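Local coordinates for protein prolyl oligopeptidase (Novosphingobium capsulatum, PDB 1YR2) that probably hydrolyses oligopeptides after proline, and far less readily after alanine, as a serine peptidase of the S9A family, at residues I381-S386 with G529-A534; V464-K469 with V474-V479; L491-G496 with A508-W513; V500-W505 with F520-L525; D549-A554 with G578-A583. All coordinates share one frame; numbering follows the deposited sequence.

The five contacts run from the edge of the beta-propeller into the alpha/beta-hydrolase domain. Contact 1 joins the two domains and closes a long chain loop, inside which contacts 2, 3 and 4 are nested. Contact 5 opens after contact 1 closes. Contacts 2, 3 and 4 all reach the eight-stranded mixed sheet, where strands 459-467, 473-481, 519-523 and 490-493 are neighbours in that order. Contacts 3 and 4 have centres about 9 Å apart, and their segments alternate along the chain. Contact 5 packs two helices beside this sheet, its centre about 20 Å from that of contact 1. The series leads from the domain interface to the helix after the probable nucleophile elbow.

Contact 1 (I381-S386 with G529-A534); sequences IHDAKS and GEYGDA
Asp383 and Tyr531 form a polar contact between domains. Asp383 lies in the tight turn between propeller strands 375-382 and 385-392. Tyr531 lies in the segment leading into helix 532-537 of the hydrolase domain. Tyr531 OH donates to Asp383 OD1 over 2.6 Å. It meets the carboxylate on its anti side, 22° out of plane, while OD1 sits at the edge of the phenol. The two flat groups are turned 67° apart. Asp383 CG lies anti to its carbonyl carbon (chi1 -64°), and OD1 comes back to the phenol although CB points away from the hydrolase segment. A second link is a water that accepts from Ala384 N at 3.0 Å and donates to Glu530 O at 2.7 Å. Apolar packing is slight, with Ala384 CB 4.0 Å from Glu530 CG. Asp383 and Ala384 have positive phi, which fits a type I' turn in a two-residue hairpin loop. His382 N to Lys385 O closes the turn. Lys385 NZ bonds His382 O and also Gln463 OE1 of the hydrolase-domain sheet strand 459-467. Across these segments a short hydrogen bond and a water bridge join the domains, with little apolar packing. That is consistent with interdomain motion at this interface.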
# COMPACT_ATOMS: atom_id res chain seq x y z
N ILE A 381 -9.51 -1.07 10.47
CA ILE A 381 -9.16 0.30 10.10
C ILE A 381 -10.06 1.21 10.94
O ILE A 381 -11.28 1.29 10.70
CB ILE A 381 -9.34 0.58 8.61
CG1 ILE A 381 -8.49 -0.36 7.74
CG2 ILE A 381 -8.91 2.03 8.32
CD1 ILE A 381 -7.05 -0.40 8.07
N HIS A 382 -9.43 1.84 11.92
CA HIS A 382 -10.02 2.74 12.88
C HIS A 382 -9.48 4.18 12.69
O HIS A 382 -8.34 4.46 12.98
CB HIS A 382 -9.65 2.24 14.28
CG HIS A 382 -10.34 2.97 15.39
ND1 HIS A 382 -11.69 2.82 15.64
CD2 HIS A 382 -9.88 3.84 16.33
CE1 HIS A 382 -12.04 3.57 16.67
NE2 HIS A 382 -10.96 4.22 17.09
N ASP A 383 -10.33 5.06 12.20
CA ASP A 383 -9.93 6.43 11.83
C ASP A 383 -8.62 6.47 11.02
O ASP A 383 -7.64 7.14 11.37
CB ASP A 383 -9.85 7.33 13.05
CG ASP A 383 -11.21 7.54 13.73
OD1 ASP A 383 -12.21 7.92 13.08
OD2 ASP A 383 -11.33 7.38 14.94
N ALA A 384 -8.62 5.74 9.92
CA ALA A 384 -7.56 5.76 8.91
C ALA A 384 -6.21 5.20 9.32
O ALA A 384 -5.24 5.51 8.70
CB ALA A 384 -7.42 7.18 8.35
N LYS A 385 -6.18 4.34 10.33
CA LYS A 385 -4.96 3.70 10.81
C LYS A 385 -5.41 2.36 11.43
O LYS A 385 -6.60 2.10 11.58
CB LYS A 385 -4.26 4.60 11.85
CG LYS A 385 -5.18 4.73 13.13
CD LYS A 385 -4.70 5.63 14.18
CE LYS A 385 -5.81 5.72 15.28
NZ LYS A 385 -6.97 6.41 14.63
N SER A 386 -4.47 1.52 11.80
CA SER A 386 -4.79 0.21 12.32
C SER A 386 -5.14 0.26 13.81
O SER A 386 -4.53 0.97 14.58
CB SER A 386 -3.66 -0.79 12.05
OG SER A 386 -3.57 -1.15 10.67
N GLY A 529 -11.24 6.32 0.56
CA GLY A 529 -12.02 5.19 1.08
C GLY A 529 -11.88 5.05 2.59
O GLY A 529 -12.24 4.02 3.12
N GLU A 530 -11.33 6.05 3.28
CA GLU A 530 -11.00 5.89 4.69
C GLU A 530 -12.24 5.60 5.55
O GLU A 530 -12.15 4.86 6.51
CB GLU A 530 -10.17 7.11 5.22
CG GLU A 530 -8.80 7.22 4.56
CD GLU A 530 -8.76 8.16 3.38
OE1 GLU A 530 -9.85 8.43 2.79
OE2 GLU A 530 -7.64 8.60 2.97
N TYR A 531 -13.40 6.17 5.21
CA TYR A 531 -14.63 5.90 5.94
C TYR A 531 -15.64 5.30 4.96
O TYR A 531 -16.82 5.61 4.97
CB TYR A 531 -15.15 7.18 6.57
CG TYR A 531 -14.29 7.70 7.70
CD1 TYR A 531 -14.29 7.08 8.96
CD2 TYR A 531 -13.55 8.86 7.55
CE1 TYR A 531 -13.54 7.59 10.00
CE2 TYR A 531 -12.80 9.36 8.59
CZ TYR A 531 -12.79 8.72 9.80
OH TYR A 531 -12.07 9.26 10.84
N GLY A 532 -15.12 4.48 4.06
CA GLY A 532 -15.97 3.71 3.18
C GLY A 532 -16.65 4.45 2.04
O GLY A 532 -16.23 5.50 1.58
N ASP A 533 -17.74 3.85 1.56
CA ASP A 533 -18.31 4.34 0.33
C ASP A 533 -18.89 5.75 0.50
O ASP A 533 -18.86 6.54 -0.45
CB ASP A 533 -19.41 3.43 -0.21
CG ASP A 533 -18.90 2.11 -0.74
OD1 ASP A 533 -17.70 1.94 -1.01
OD2 ASP A 533 -19.72 1.16 -0.93
N ALA A 534 -19.43 6.08 1.67
CA ALA A 534 -19.99 7.43 1.88
C ALA A 534 -18.89 8.49 1.76
O ALA A 534 -19.13 9.65 1.30
CB ALA A 534 -20.64 7.53 3.20
O HOH W 1 -11.25 4.67 9.06

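Contact 2 (V464-K469 with V474-V479); sequences VFYPSK and VPMFIV
The Tyr466 ring lies over Val474 at the apolar centre of this beta hairpin. Val474 CB sits under one face, 3.9 Å from the ring centroid, in a CH-pi contact. CG1 of the valine continues to the phenol end, 3.5 Å from Tyr466 OH. The ring gets there because Tyr466 CG stands between its backbone N and carbonyl carbon (chi1 67°). Met476 comes from another direction: its CB is at the ring edge, and its SD makes an oblique Met-aromatic contact, 5.4 Å from the centroid. Val464 lies alongside Met476 on this face. Val464 CG2 is 4.0 Å from both Met476 CB and Ile478 CD1. On the other face of the sheet Phe465 CE2 rests 3.8 Å from Pro475 CB. Between the two layers runs the antiparallel ladder. Val464 with Met476 and Tyr466 with Val474 are hydrogen-bonded pairs, four nearly straight N-H...O bonds in all. Phe465 with Pro475 is the non-hydrogen-bonded pair between them. There Phe465 CA approaches Val474 O at 3.2 Å in a CA-H...O contact. At the polar edge Tyr466 OH bonds Asp550 O, and Ser468 OG bonds Asp550 OD1. Helix 544-560 thus lies against the Tyr466 and Val464 face. Strand 459-467 is the outermost of the sheet, and strand 519-523 pairs with the far side of strand 473-481.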
# COMPACT_ATOMS: atom_id res chain seq x y z
N VAL A 464 -4.72 14.25 14.00
CA VAL A 464 -5.68 15.24 14.42
C VAL A 464 -6.91 15.09 13.56
O VAL A 464 -6.90 14.42 12.54
CB VAL A 464 -5.12 16.69 14.35
CG1 VAL A 464 -3.89 16.79 15.26
CG2 VAL A 464 -4.78 17.10 12.91
N PHE A 465 -7.98 15.74 13.98
CA PHE A 465 -9.20 15.75 13.20
C PHE A 465 -9.63 17.20 13.10
O PHE A 465 -9.93 17.81 14.11
CB PHE A 465 -10.28 14.90 13.90
CG PHE A 465 -9.86 13.47 14.11
CD1 PHE A 465 -9.16 13.09 15.24
CD2 PHE A 465 -10.18 12.51 13.16
CE1 PHE A 465 -8.75 11.75 15.42
CE2 PHE A 465 -9.76 11.19 13.31
CZ PHE A 465 -9.04 10.80 14.44
N TYR A 466 -9.75 17.74 11.89
CA TYR A 466 -10.03 19.17 11.72
C TYR A 466 -11.31 19.37 10.91
O TYR A 466 -11.59 18.57 10.03
CB TYR A 466 -8.85 19.82 10.99
CG TYR A 466 -8.70 19.35 9.56
CD1 TYR A 466 -9.35 20.01 8.50
CD2 TYR A 466 -7.89 18.27 9.24
CE1 TYR A 466 -9.18 19.57 7.16
CE2 TYR A 466 -7.75 17.83 7.92
CZ TYR A 466 -8.42 18.47 6.90
OH TYR A 466 -8.27 18.05 5.59
N PRO A 467 -12.09 20.42 11.21
CA PRO A 467 -13.30 20.71 10.44
C PRO A 467 -13.01 21.34 9.06
O PRO A 467 -12.17 22.23 8.88
CB PRO A 467 -14.14 21.63 11.39
CG PRO A 467 -13.11 22.35 12.24
CD PRO A 467 -11.84 21.42 12.28
N SER A 468 -13.67 20.78 8.04
CA SER A 468 -13.66 21.36 6.73
C SER A 468 -14.73 22.47 6.71
O SER A 468 -15.38 22.71 7.73
CB SER A 468 -13.95 20.27 5.68
OG SER A 468 -13.79 20.79 4.39
N LYS A 469 -14.89 23.10 5.56
CA LYS A 469 -15.81 24.21 5.37
C LYS A 469 -17.21 23.90 5.85
O LYS A 469 -17.81 24.69 6.57
CB LYS A 469 -15.88 24.54 3.88
CG LYS A 469 -16.69 25.77 3.58
CD LYS A 469 -16.37 26.30 2.19
CE LYS A 469 -17.33 27.42 1.80
NZ LYS A 469 -17.47 27.40 0.31
N VAL A 474 -12.17 15.86 9.29
CA VAL A 474 -11.30 15.11 8.42
C VAL A 474 -10.07 14.76 9.25
O VAL A 474 -9.51 15.61 9.97
CB VAL A 474 -10.87 15.94 7.23
CG1 VAL A 474 -10.00 15.13 6.28
CG2 VAL A 474 -12.09 16.53 6.53
N PRO A 475 -9.61 13.53 9.14
CA PRO A 475 -8.34 13.14 9.78
C PRO A 475 -7.10 13.67 9.03
O PRO A 475 -7.07 13.77 7.81
CB PRO A 475 -8.37 11.60 9.77
CG PRO A 475 -9.70 11.20 9.21
CD PRO A 475 -10.24 12.40 8.42
N MET A 476 -6.11 14.03 9.80
CA MET A 476 -4.79 14.35 9.26
C MET A 476 -3.69 13.80 10.17
O MET A 476 -3.78 13.91 11.40
CB MET A 476 -4.62 15.86 9.10
CG MET A 476 -3.23 16.29 8.61
SD MET A 476 -3.27 17.99 7.99
CE MET A 476 -4.01 18.86 9.32
N PHE A 477 -2.65 13.24 9.54
CA PHE A 477 -1.44 12.77 10.21
C PHE A 477 -0.41 13.87 10.12
O PHE A 477 -0.31 14.57 9.10
CB PHE A 477 -0.82 11.55 9.51
CG PHE A 477 -1.67 10.32 9.52
CD1 PHE A 477 -1.99 9.70 10.71
CD2 PHE A 477 -2.17 9.80 8.34
CE1 PHE A 477 -2.82 8.60 10.73
CE2 PHE A 477 -2.99 8.66 8.36
CZ PHE A 477 -3.29 8.06 9.56
N ILE A 478 0.33 14.07 11.19
CA ILE A 478 1.44 15.03 11.22
C ILE A 478 2.64 14.30 11.78
O ILE A 478 2.55 13.69 12.87
CB ILE A 478 1.05 16.20 12.16
CG1 ILE A 478 -0.14 16.94 11.59
CG2 ILE A 478 2.22 17.21 12.29
CD1 ILE A 478 -0.83 17.76 12.62
N VAL A 479 3.76 14.34 11.08
CA VAL A 479 4.89 13.50 11.39
C VAL A 479 6.09 14.39 11.48
O VAL A 479 6.39 15.13 10.56
CB VAL A 479 5.15 12.47 10.27
CG1 VAL A 479 6.22 11.49 10.72
CG2 VAL A 479 3.89 11.73 9.95

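Contact 3 (L491-G496 with A508-W513); sequences LLYGYG and AGFMTW
Leu491 and Trp513 make the tightly packed end of this strand-to-helix contact. Leu491 CB lies over one face of the indole, 3.7 Å from the centroid of the five-membered ring and 18° off its normal, a CH-pi contact. The indole atom nearest to Leu491 CB is Trp513 NE1, at 3.6 Å. Leu491 CD1 reaches farther across the same ring, 4.1 Å from Trp513 CG and CD2. Trp513 CG is anti to its backbone N (chi1 -178°), which carries the indole off the helix toward the strand. The indole N-H is not spent on the leucine: NE1 bonds Ala519 O, which favours one rotation of the ring.

The other end is more open. Tyr493 is partly exposed, whereas Leu491, Phe510 and Trp513 are buried. Phe510 brings its CZ edge to the face of Tyr493 in a T-shaped (edge-to-face) pair. The centroids are 5.2 Å apart and the planes meet at 60°. The closest atoms are Phe510 CZ and Tyr493 CD1, at 3.6 Å. Between the two ends the fit is slacker, with Leu491 CD2 4.3 Å from Phe510 CE1.

The segments belong to the beta-alpha-beta crossover of strand 490-493, helix 508-514 and strand 519-523, whose two strands are parallel neighbours in the sheet. Phe520 of the second strand stacks on Phe510. Helix 699-717 packs on Trp513 through Gln710, Leu713 and Thr717. Helix 95-105 lies against Met511 and Thr512 on the outer side.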
# COMPACT_ATOMS: atom_id res chain seq x y z
N LEU A 491 5.55 19.81 4.35
CA LEU A 491 5.12 19.18 3.13
C LEU A 491 3.79 18.48 3.42
O LEU A 491 3.74 17.54 4.22
CB LEU A 491 6.18 18.16 2.69
CG LEU A 491 6.06 17.54 1.29
CD1 LEU A 491 7.33 16.73 0.97
CD2 LEU A 491 4.89 16.64 1.19
N LEU A 492 2.72 18.94 2.76
CA LEU A 492 1.36 18.42 2.93
C LEU A 492 0.96 17.67 1.68
O LEU A 492 0.98 18.23 0.60
CB LEU A 492 0.38 19.57 3.16
CG LEU A 492 -1.10 19.28 3.07
CD1 LEU A 492 -1.52 18.26 4.15
CD2 LEU A 492 -1.90 20.56 3.14
N TYR A 493 0.63 16.40 1.86
CA TYR A 493 0.28 15.46 0.80
C TYR A 493 -1.19 15.07 0.85
O TYR A 493 -1.81 15.02 1.92
CB TYR A 493 1.16 14.23 0.95
CG TYR A 493 0.98 13.19 -0.12
CD1 TYR A 493 1.66 13.28 -1.32
CD2 TYR A 493 0.12 12.13 0.06
CE1 TYR A 493 1.49 12.33 -2.29
CE2 TYR A 493 -0.05 11.16 -0.94
CZ TYR A 493 0.65 11.30 -2.10
OH TYR A 493 0.51 10.38 -3.09
N GLY A 494 -1.77 14.88 -0.32
CA GLY A 494 -3.12 14.36 -0.39
C GLY A 494 -3.34 13.66 -1.73
O GLY A 494 -2.51 13.74 -2.62
N TYR A 495 -4.44 12.93 -1.82
CA TYR A 495 -4.90 12.32 -3.09
C TYR A 495 -6.36 12.68 -3.32
O TYR A 495 -6.66 13.60 -4.10
CB TYR A 495 -4.71 10.81 -3.05
CG TYR A 495 -4.94 10.10 -4.37
CD1 TYR A 495 -3.99 10.14 -5.38
CD2 TYR A 495 -6.10 9.35 -4.62
CE1 TYR A 495 -4.17 9.45 -6.60
CE2 TYR A 495 -6.28 8.68 -5.83
CZ TYR A 495 -5.33 8.75 -6.82
OH TYR A 495 -5.50 8.08 -8.00
N GLY A 496 -7.27 12.06 -2.58
CA GLY A 496 -8.65 12.50 -2.50
C GLY A 496 -9.49 12.03 -3.68
O GLY A 496 -9.96 12.83 -4.50
N ALA A 508 10.31 6.32 1.74
CA ALA A 508 11.67 6.82 1.83
C ALA A 508 11.74 8.31 1.43
O ALA A 508 12.49 9.09 2.02
CB ALA A 508 12.60 5.98 0.98
N GLY A 509 10.99 8.72 0.42
CA GLY A 509 10.90 10.13 0.06
C GLY A 509 10.37 11.02 1.17
O GLY A 509 11.01 12.00 1.53
N PHE A 510 9.29 10.63 1.80
CA PHE A 510 8.73 11.45 2.89
C PHE A 510 9.69 11.46 4.08
O PHE A 510 9.87 12.51 4.72
CB PHE A 510 7.35 11.05 3.31
CG PHE A 510 6.30 11.27 2.22
CD1 PHE A 510 6.45 12.30 1.27
CD2 PHE A 510 5.22 10.44 2.13
CE1 PHE A 510 5.51 12.45 0.22
CE2 PHE A 510 4.26 10.62 1.11
CZ PHE A 510 4.42 11.60 0.16
N MET A 511 10.34 10.35 4.32
CA MET A 511 11.29 10.25 5.44
C MET A 511 12.49 11.17 5.26
O MET A 511 13.06 11.68 6.24
CB MET A 511 11.75 8.82 5.60
CG MET A 511 12.54 8.54 6.87
SD MET A 511 11.47 8.72 8.35
CE MET A 511 12.64 9.38 9.32
N THR A 512 12.90 11.36 4.02
CA THR A 512 14.00 12.26 3.69
C THR A 512 13.65 13.68 4.17
O THR A 512 14.49 14.38 4.75
CB THR A 512 14.25 12.26 2.14
OG1 THR A 512 14.65 10.95 1.71
CG2 THR A 512 15.42 13.22 1.72
N TRP A 513 12.42 14.13 3.88
CA TRP A 513 11.97 15.45 4.31
C TRP A 513 11.94 15.53 5.83
O TRP A 513 12.49 16.46 6.40
CB TRP A 513 10.59 15.76 3.77
CG TRP A 513 10.01 17.06 4.08
CD1 TRP A 513 9.15 17.36 5.08
CD2 TRP A 513 10.22 18.29 3.36
NE1 TRP A 513 8.81 18.68 5.04
CE2 TRP A 513 9.45 19.28 3.99
CE3 TRP A 513 10.96 18.63 2.24
CZ2 TRP A 513 9.38 20.59 3.53
CZ3 TRP A 513 10.88 19.95 1.76
CH2 TRP A 513 10.12 20.91 2.42

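Contact 4 (V500-W505 with F520-L525); sequences VALTPW and FALANL
Asn524 ND2 donates to Leu502 O over 2.9 Å from an unusual direction. The donor stands 52° out of the carbonyl plane, and the C=O...N angle is only 112°. It therefore does not use a lone-pair direction of the carbonyl. On the donor side the geometry is ordinary: Leu502 O lies in the Asn524 amide plane. Both residues are centres of inverse gamma turns. One turn is in the loop 500-505, which leads to helix 508-514 of the alpha/beta-hydrolase fold. The other directly follows sheet strand 519-523.

The amide end of Asn524 comes nearer to the loop than its CB does. The same ND2 also donates to Glu530 OE2, and Leu502 N bonds that carboxylate oxygen as well. One buried amide nitrogen and one carboxylate oxygen thus tie the two turns together. This double use of ND2 gives the amide a definite rotation.

Next to the polar pair is a small apolar patch. Tyr493 of the adjacent strand packs on Leu502, and Phe477 on Asn524. Leu522 sends its two methyls to different partners. Leu522 CD2 meets Leu502 CB at 3.8 Å, and the two leucines cross at about a right angle. Leu522 CD1 turns to Trp505, whose partly exposed indole approaches from three residues further along the loop. The indole meets this methyl obliquely, with Leu522 CD1 3.6 Å from Trp505 CZ3 and 3.9 Å from Trp505 CH2.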
# COMPACT_ATOMS: atom_id res chain seq x y z
N VAL A 500 -9.44 5.46 -2.61
CA VAL A 500 -8.10 5.22 -2.09
C VAL A 500 -8.02 5.65 -0.63
O VAL A 500 -8.31 6.81 -0.28
CB VAL A 500 -7.05 5.91 -2.96
CG1 VAL A 500 -5.65 5.74 -2.39
CG2 VAL A 500 -7.12 5.39 -4.36
N ALA A 501 -7.65 4.69 0.22
CA ALA A 501 -7.50 4.97 1.65
C ALA A 501 -6.05 5.20 1.98
O ALA A 501 -5.28 4.27 1.90
CB ALA A 501 -8.00 3.80 2.45
N LEU A 502 -5.69 6.38 2.47
CA LEU A 502 -4.29 6.66 2.72
C LEU A 502 -3.93 6.36 4.18
O LEU A 502 -3.70 7.26 4.98
CB LEU A 502 -3.94 8.08 2.35
CG LEU A 502 -3.95 8.38 0.86
CD1 LEU A 502 -3.43 9.81 0.70
CD2 LEU A 502 -3.09 7.41 0.08
N THR A 503 -3.85 5.08 4.48
CA THR A 503 -3.42 4.62 5.79
C THR A 503 -1.91 4.69 5.87
O THR A 503 -1.28 4.78 4.86
CB THR A 503 -3.87 3.17 6.04
OG1 THR A 503 -3.50 2.34 4.93
CG2 THR A 503 -5.36 3.08 6.04
N PRO A 504 -1.32 4.70 7.07
CA PRO A 504 0.13 4.90 7.16
C PRO A 504 0.96 3.85 6.40
O PRO A 504 0.63 2.68 6.38
CB PRO A 504 0.40 4.81 8.68
CG PRO A 504 -0.89 5.25 9.32
CD PRO A 504 -1.94 4.61 8.42
N TRP A 505 2.06 4.30 5.83
CA TRP A 505 3.04 3.44 5.20
C TRP A 505 4.39 4.14 5.27
O TRP A 505 4.45 5.33 5.53
CB TRP A 505 2.65 3.12 3.76
CG TRP A 505 2.98 4.15 2.72
CD1 TRP A 505 4.02 4.11 1.85
CD2 TRP A 505 2.26 5.35 2.44
NE1 TRP A 505 4.02 5.24 1.05
CE2 TRP A 505 2.94 6.01 1.41
CE3 TRP A 505 1.13 5.95 2.99
CZ2 TRP A 505 2.51 7.22 0.88
CZ3 TRP A 505 0.68 7.16 2.45
CH2 TRP A 505 1.38 7.78 1.40
N PHE A 520 5.93 16.74 8.02
CA PHE A 520 5.12 16.08 7.03
C PHE A 520 3.69 15.95 7.54
O PHE A 520 3.43 15.63 8.71
CB PHE A 520 5.73 14.73 6.66
CG PHE A 520 4.86 13.90 5.76
CD1 PHE A 520 4.70 14.23 4.42
CD2 PHE A 520 4.18 12.82 6.25
CE1 PHE A 520 3.94 13.45 3.57
CE2 PHE A 520 3.36 12.03 5.41
CZ PHE A 520 3.25 12.37 4.05
N ALA A 521 2.75 16.25 6.64
CA ALA A 521 1.32 16.14 6.93
C ALA A 521 0.63 15.48 5.78
O ALA A 521 0.98 15.68 4.62
CB ALA A 521 0.79 17.53 7.17
N LEU A 522 -0.33 14.63 6.09
CA LEU A 522 -1.09 13.93 5.09
C LEU A 522 -2.55 13.96 5.54
O LEU A 522 -2.87 13.54 6.65
CB LEU A 522 -0.62 12.48 4.96
CG LEU A 522 -1.32 11.61 3.89
CD1 LEU A 522 -0.47 10.46 3.48
CD2 LEU A 522 -2.67 11.07 4.36
N ALA A 523 -3.41 14.51 4.69
CA ALA A 523 -4.85 14.64 5.00
C ALA A 523 -5.65 13.55 4.30
O ALA A 523 -5.46 13.29 3.12
CB ALA A 523 -5.33 15.99 4.56
N ASN A 524 -6.54 12.91 5.03
CA ASN A 524 -7.36 11.80 4.55
C ASN A 524 -8.67 12.39 4.01
O ASN A 524 -9.75 12.21 4.55
CB ASN A 524 -7.63 10.83 5.69
CG ASN A 524 -6.40 10.07 6.11
OD1 ASN A 524 -5.78 10.38 7.14
ND2 ASN A 524 -5.95 9.12 5.24
N LEU A 525 -8.52 13.11 2.91
CA LEU A 525 -9.58 13.85 2.27
C LEU A 525 -10.75 12.95 1.87
O LEU A 525 -10.58 11.75 1.57
CB LEU A 525 -9.03 14.49 1.01
CG LEU A 525 -7.76 15.34 1.16
CD1 LEU A 525 -7.25 15.73 -0.21
CD2 LEU A 525 -7.97 16.54 1.94

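Contact 5 (D549-A554 with G578-A583); sequences DDFIAA and GLLIGA
Phe551 lays one face of its ring against Leu580. Leu580 CD2 stands almost exactly over the ring centre, 3.8 Å from the centroid and 2° off the normal, a CH-pi contact. The other methyl sits toward the root of the ring: Leu580 CD1 is 3.7 Å from Phe551 CD2 and 3.8 Å from Phe551 CB. The leucine fork therefore spans the ring from its middle to its attached end. The leucine side chain as a whole stands across that of Phe551. A chi1 of -167° swings the Phe551 ring out from the helix, opposite its N, and its CB points toward the opposing helix.

Helices 544-560 and 576-587 meet here, beside the central sheet of the alpha/beta-hydrolase domain. The second helix follows strand 569-574 and the GxSxG sequence with Ser575, which fits the nucleophile elbow of this fold. The backbones stay well apart, with Phe551 CA and Leu580 CA 8.2 Å from each other, and side chains bridge the distance.

Ile581 adds a smaller touch at the far end of the ring. Its CB points away from helix 544-560, but the chain bends back. Its CD1 arrives obliquely, 3.9 Å from Phe551 CE2 and 4.1 Å from Phe551 CZ. Leu525 and Val584 also pack on Phe551, and Phe548 packs on Leu580. The CE1 corner of Phe551 reaches Leu492 of strand 490-493 and the backbone of Gly494.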
# COMPACT_ATOMS: atom_id res chain seq x y z
N ASP A 549 -11.83 21.67 -0.81
CA ASP A 549 -12.07 22.39 0.40
C ASP A 549 -11.42 21.72 1.59
O ASP A 549 -10.89 22.40 2.48
CB ASP A 549 -13.58 22.50 0.66
CG ASP A 549 -14.28 23.34 -0.36
OD1 ASP A 549 -13.63 24.17 -1.08
OD2 ASP A 549 -15.48 23.25 -0.53
N ASP A 550 -11.47 20.39 1.64
CA ASP A 550 -10.86 19.63 2.74
C ASP A 550 -9.36 19.92 2.79
O ASP A 550 -8.76 20.08 3.85
CB ASP A 550 -11.06 18.12 2.62
CG ASP A 550 -12.48 17.63 2.88
OD1 ASP A 550 -13.32 18.39 3.41
OD2 ASP A 550 -12.83 16.45 2.56
N PHE A 551 -8.74 20.00 1.63
CA PHE A 551 -7.27 20.12 1.56
C PHE A 551 -6.84 21.54 1.90
O PHE A 551 -5.81 21.77 2.59
CB PHE A 551 -6.83 19.65 0.21
CG PHE A 551 -5.33 19.41 0.05
CD1 PHE A 551 -4.68 18.36 0.73
CD2 PHE A 551 -4.60 20.17 -0.79
CE1 PHE A 551 -3.31 18.14 0.57
CE2 PHE A 551 -3.21 19.95 -0.95
CZ PHE A 551 -2.59 18.93 -0.29
N ILE A 552 -7.60 22.50 1.41
CA ILE A 552 -7.37 23.87 1.78
C ILE A 552 -7.54 24.03 3.30
O ILE A 552 -6.74 24.70 3.94
CB ILE A 552 -8.34 24.76 1.01
CG1 ILE A 552 -7.82 25.00 -0.42
CG2 ILE A 552 -8.48 26.10 1.68
CD1 ILE A 552 -8.92 25.52 -1.35
N ALA A 553 -8.59 23.47 3.88
CA ALA A 553 -8.76 23.53 5.31
C ALA A 553 -7.65 22.86 6.10
O ALA A 553 -7.33 23.32 7.23
CB ALA A 553 -10.14 22.98 5.71
N ALA A 554 -7.04 21.80 5.54
CA ALA A 554 -5.89 21.17 6.16
C ALA A 554 -4.73 22.16 6.25
O ALA A 554 -4.09 22.28 7.30
CB ALA A 554 -5.41 19.93 5.35
N GLY A 578 -2.39 15.05 -8.42
CA GLY A 578 -1.91 16.21 -9.16
C GLY A 578 -3.01 17.19 -9.57
O GLY A 578 -2.84 18.39 -9.53
N LEU A 579 -4.17 16.67 -9.90
CA LEU A 579 -5.37 17.51 -10.10
C LEU A 579 -5.64 18.32 -8.80
O LEU A 579 -5.88 19.51 -8.85
CB LEU A 579 -6.56 16.58 -10.41
CG LEU A 579 -7.91 17.17 -10.15
CD1 LEU A 579 -8.10 18.32 -11.09
CD2 LEU A 579 -8.94 16.12 -10.39
N LEU A 580 -5.56 17.64 -7.65
CA LEU A 580 -5.76 18.26 -6.33
C LEU A 580 -4.85 19.46 -6.19
O LEU A 580 -5.28 20.58 -5.87
CB LEU A 580 -5.48 17.23 -5.21
CG LEU A 580 -5.32 17.80 -3.79
CD1 LEU A 580 -6.59 18.32 -3.33
CD2 LEU A 580 -4.75 16.73 -2.89
N ILE A 581 -3.58 19.25 -6.47
CA ILE A 581 -2.61 20.33 -6.34
C ILE A 581 -2.90 21.49 -7.31
O ILE A 581 -2.87 22.66 -6.90
CB ILE A 581 -1.21 19.80 -6.52
CG1 ILE A 581 -0.87 18.70 -5.49
CG2 ILE A 581 -0.16 20.93 -6.59
CD1 ILE A 581 -1.09 19.00 -4.14
N GLY A 582 -3.23 21.18 -8.56
CA GLY A 582 -3.55 22.19 -9.57
C GLY A 582 -4.77 23.01 -9.18
O GLY A 582 -4.81 24.24 -9.36
N ALA A 583 -5.79 22.34 -8.63
CA ALA A 583 -7.03 23.00 -8.33
C ALA A 583 -6.88 23.92 -7.10
O ALA A 583 -7.33 25.06 -7.13
CB ALA A 583 -8.13 22.00 -8.10